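Local coordinates for putative CRISPR-associated endoribonuclease-like protein Cas6 (Pyrococcus furiosus, PDB 3UFC), which binds crRNA and belongs to the Cas6 family of CRISPR-associated proteins, which serve adaptive immunity against viruses and plasmids, at residues M207-Y212 with N224-K229. Residues are numbered along the deposited sequence; the frame is centred on the assembly and turned at random.
Sequences MVFRYY and NGFGEK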
loop_
_atom_site.group_PDB
_atom_site.type_symbol
_atom_site.label_atom_id
_atom_site.label_comp_id
_atom_site.label_asym_id
_atom_site.label_seq_id
_atom_site.Cartn_x
_atom_site.Cartn_y
_atom_site.Cartn_z
ATOM N N MET A 207 3.226 2.717 -10.947
ATOM C CA MET A 207 4.067 2.166 -11.995
ATOM C C MET A 207 3.897 0.691 -12.298
ATOM O O MET A 207 3.370 -0.079 -11.497
ATOM C CB MET A 207 5.540 2.427 -11.629
ATOM C CG MET A 207 5.944 1.870 -10.247
ATOM S SD MET A 207 7.558 2.448 -9.558
ATOM C CE MET A 207 8.699 1.334 -10.356
ATOM N N VAL A 208 4.344 0.320 -13.491
ATOM C CA VAL A 208 4.339 -1.063 -13.930
ATOM C C VAL A 208 5.822 -1.289 -14.187
ATOM O O VAL A 208 6.463 -0.495 -14.881
ATOM C CB VAL A 208 3.541 -1.263 -15.239
ATOM C CG1 VAL A 208 3.716 -2.694 -15.736
ATOM C CG2 VAL A 208 2.067 -0.967 -14.999
ATOM N N PHE A 209 6.380 -2.336 -13.600
ATOM C CA PHE A 209 7.794 -2.607 -13.785
ATOM C C PHE A 209 8.081 -4.087 -13.764
ATOM O O PHE A 209 7.364 -4.860 -13.132
ATOM C CB PHE A 209 8.633 -1.926 -12.693
ATOM C CG PHE A 209 8.321 -2.393 -11.289
ATOM C CD1 PHE A 209 7.180 -1.945 -10.623
ATOM C CD2 PHE A 209 9.180 -3.265 -10.625
ATOM C CE1 PHE A 209 6.903 -2.358 -9.316
ATOM C CE2 PHE A 209 8.912 -3.681 -9.320
ATOM C CZ PHE A 209 7.766 -3.222 -8.666
ATOM N N ARG A 210 9.134 -4.480 -14.471
ATOM C CA ARG A 210 9.533 -5.876 -14.494
ATOM C C ARG A 210 10.634 -6.000 -13.445
ATOM O O ARG A 210 11.591 -5.227 -13.443
ATOM C CB ARG A 210 10.052 -6.273 -15.885
ATOM C CG ARG A 210 10.422 -7.747 -15.995
ATOM C CD ARG A 210 10.820 -8.168 -17.413
ATOM N NE ARG A 210 9.689 -8.230 -18.335
ATOM C CZ ARG A 210 9.367 -7.272 -19.197
ATOM N NH1 ARG A 210 10.091 -6.164 -19.264
ATOM N NH2 ARG A 210 8.321 -7.424 -19.997
ATOM N N TYR A 211 10.473 -6.959 -12.541
ATOM C CA TYR A 211 11.428 -7.210 -11.463
ATOM C C TYR A 211 12.305 -8.413 -11.808
ATOM O O TYR A 211 11.791 -9.442 -12.244
ATOM C CB TYR A 211 10.651 -7.499 -10.169
ATOM C CG TYR A 211 11.485 -7.938 -8.978
ATOM C CD1 TYR A 211 11.766 -7.057 -7.935
ATOM C CD2 TYR A 211 11.951 -9.248 -8.873
ATOM C CE1 TYR A 211 12.485 -7.468 -6.811
ATOM C CE2 TYR A 211 12.672 -9.671 -7.754
ATOM C CZ TYR A 211 12.933 -8.777 -6.728
ATOM O OH TYR A 211 13.619 -9.201 -5.613
ATOM N N TYR A 212 13.617 -8.281 -11.605
ATOM C CA TYR A 212 14.571 -9.367 -11.863
ATOM C C TYR A 212 15.400 -9.641 -10.616
ATOM O O TYR A 212 16.031 -8.729 -10.082
ATOM C CB TYR A 212 15.576 -9.008 -12.966
ATOM C CG TYR A 212 15.022 -8.835 -14.357
ATOM C CD1 TYR A 212 14.435 -7.639 -14.750
ATOM C CD2 TYR A 212 15.119 -9.867 -15.295
ATOM C CE1 TYR A 212 13.960 -7.465 -16.043
ATOM C CE2 TYR A 212 14.645 -9.706 -16.592
ATOM C CZ TYR A 212 14.067 -8.502 -16.959
ATOM O OH TYR A 212 13.594 -8.335 -18.238
ATOM N N ASN A 224 3.987 -7.514 1.423
ATOM C CA ASN A 224 4.018 -6.348 2.310
ATOM C C ASN A 224 4.213 -4.998 1.633
ATOM O O ASN A 224 4.353 -3.982 2.316
ATOM C CB ASN A 224 5.100 -6.517 3.383
ATOM C CG ASN A 224 4.862 -7.726 4.255
ATOM O OD1 ASN A 224 3.750 -7.945 4.733
ATOM N ND2 ASN A 224 5.908 -8.518 4.473
ATOM N N GLY A 225 4.216 -4.989 0.303
ATOM C CA GLY A 225 4.392 -3.754 -0.437
ATOM C C GLY A 225 5.858 -3.438 -0.721
ATOM O O GLY A 225 6.746 -3.869 0.017
ATOM N N PHE A 226 6.108 -2.698 -1.798
ATOM C CA PHE A 226 7.465 -2.294 -2.172
ATOM C C PHE A 226 7.688 -0.882 -1.668
ATOM O O PHE A 226 6.774 -0.061 -1.700
ATOM C CB PHE A 226 7.641 -2.291 -3.693
ATOM C CG PHE A 226 8.013 -3.624 -4.258
ATOM C CD1 PHE A 226 9.342 -4.043 -4.261
ATOM C CD2 PHE A 226 7.033 -4.480 -4.756
ATOM C CE1 PHE A 226 9.693 -5.304 -4.753
ATOM C CE2 PHE A 226 7.376 -5.744 -5.250
ATOM C CZ PHE A 226 8.711 -6.151 -5.247
ATOM N N GLY A 227 8.896 -0.604 -1.195
ATOM C CA GLY A 227 9.195 0.740 -0.732
ATOM C C GLY A 227 8.900 1.036 0.725
ATOM O O GLY A 227 8.869 0.138 1.565
ATOM N N GLU A 228 8.680 2.314 1.017
ATOM C CA GLU A 228 8.432 2.768 2.383
ATOM C C GLU A 228 6.991 3.187 2.620
ATOM O O GLU A 228 6.204 3.303 1.679
ATOM C CB GLU A 228 9.338 3.967 2.699
ATOM C CG GLU A 228 10.808 3.725 2.423
ATOM C CD GLU A 228 11.646 4.976 2.617
ATOM O OE1 GLU A 228 11.564 5.573 3.712
ATOM O OE2 GLU A 228 12.383 5.355 1.681
ATOM N N LYS A 229 6.663 3.416 3.890
ATOM C CA LYS A 229 5.328 3.860 4.292
ATOM C C LYS A 229 4.223 2.906 3.852
ATOM O O LYS A 229 3.071 3.321 3.712
ATOM C CB LYS A 229 5.042 5.239 3.688
ATOM C CG LYS A 229 6.084 6.309 3.992
ATOM C CD LYS A 229 6.140 6.611 5.481
ATOM C CE LYS A 229 7.009 7.830 5.765
ATOM N NZ LYS A 229 6.975 8.203 7.209
#
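F226 meets two aromatic side chains of strand 200-213, F209 and Y211. F209 points its edge at one face of the F226 ring, a T-shaped stack. The F209 and F226 ring centroids are 5.6 Å apart, with the planes at 88°. The touching atom of F209 is CZ, 4.2 Å from CD2 of F226. It sits over the rim of the F226 ring rather than its middle. Y211 takes the far rim of F226. Its CE1 lies 4.1 Å from CE1 of F226, and its CD1 is 4.2 Å from CZ of F226. All three side chains are buried.

F209 and Y211 are two apart on the strand and extend from the same side of it. Chi1 of F209 (61°) folds CG back over its own backbone, while that of Y211 (173°) sends CG away from N. With the two positions along the strand, these torsions bring CZ of F209 over a face of F226 and CD1 and CE1 of Y211 to its edge, near the F226 ring plane.

Around this cluster, I134 touches both F209 and F226, and the rings of F128 and F183 meet F226 and Y211 respectively. I217 and A218 of helix 215-224 also touch Y211, whose OH is hydrogen-bonded to the carbonyl O of S214. R169 bonds through its guanidinium to the carbonyl oxygens of N224, which ends the helix, and G225, which begins the loop. G225 and G227 flank F226, both with positive phi.

The contact packs this loop onto the antiparallel sheet of the C-terminal, ferredoxin-like domain. Shape fit and the edge-to-face ring pair join loop and strand; no hydrogen bond crosses between them, and R169 takes up nearby carbonyls.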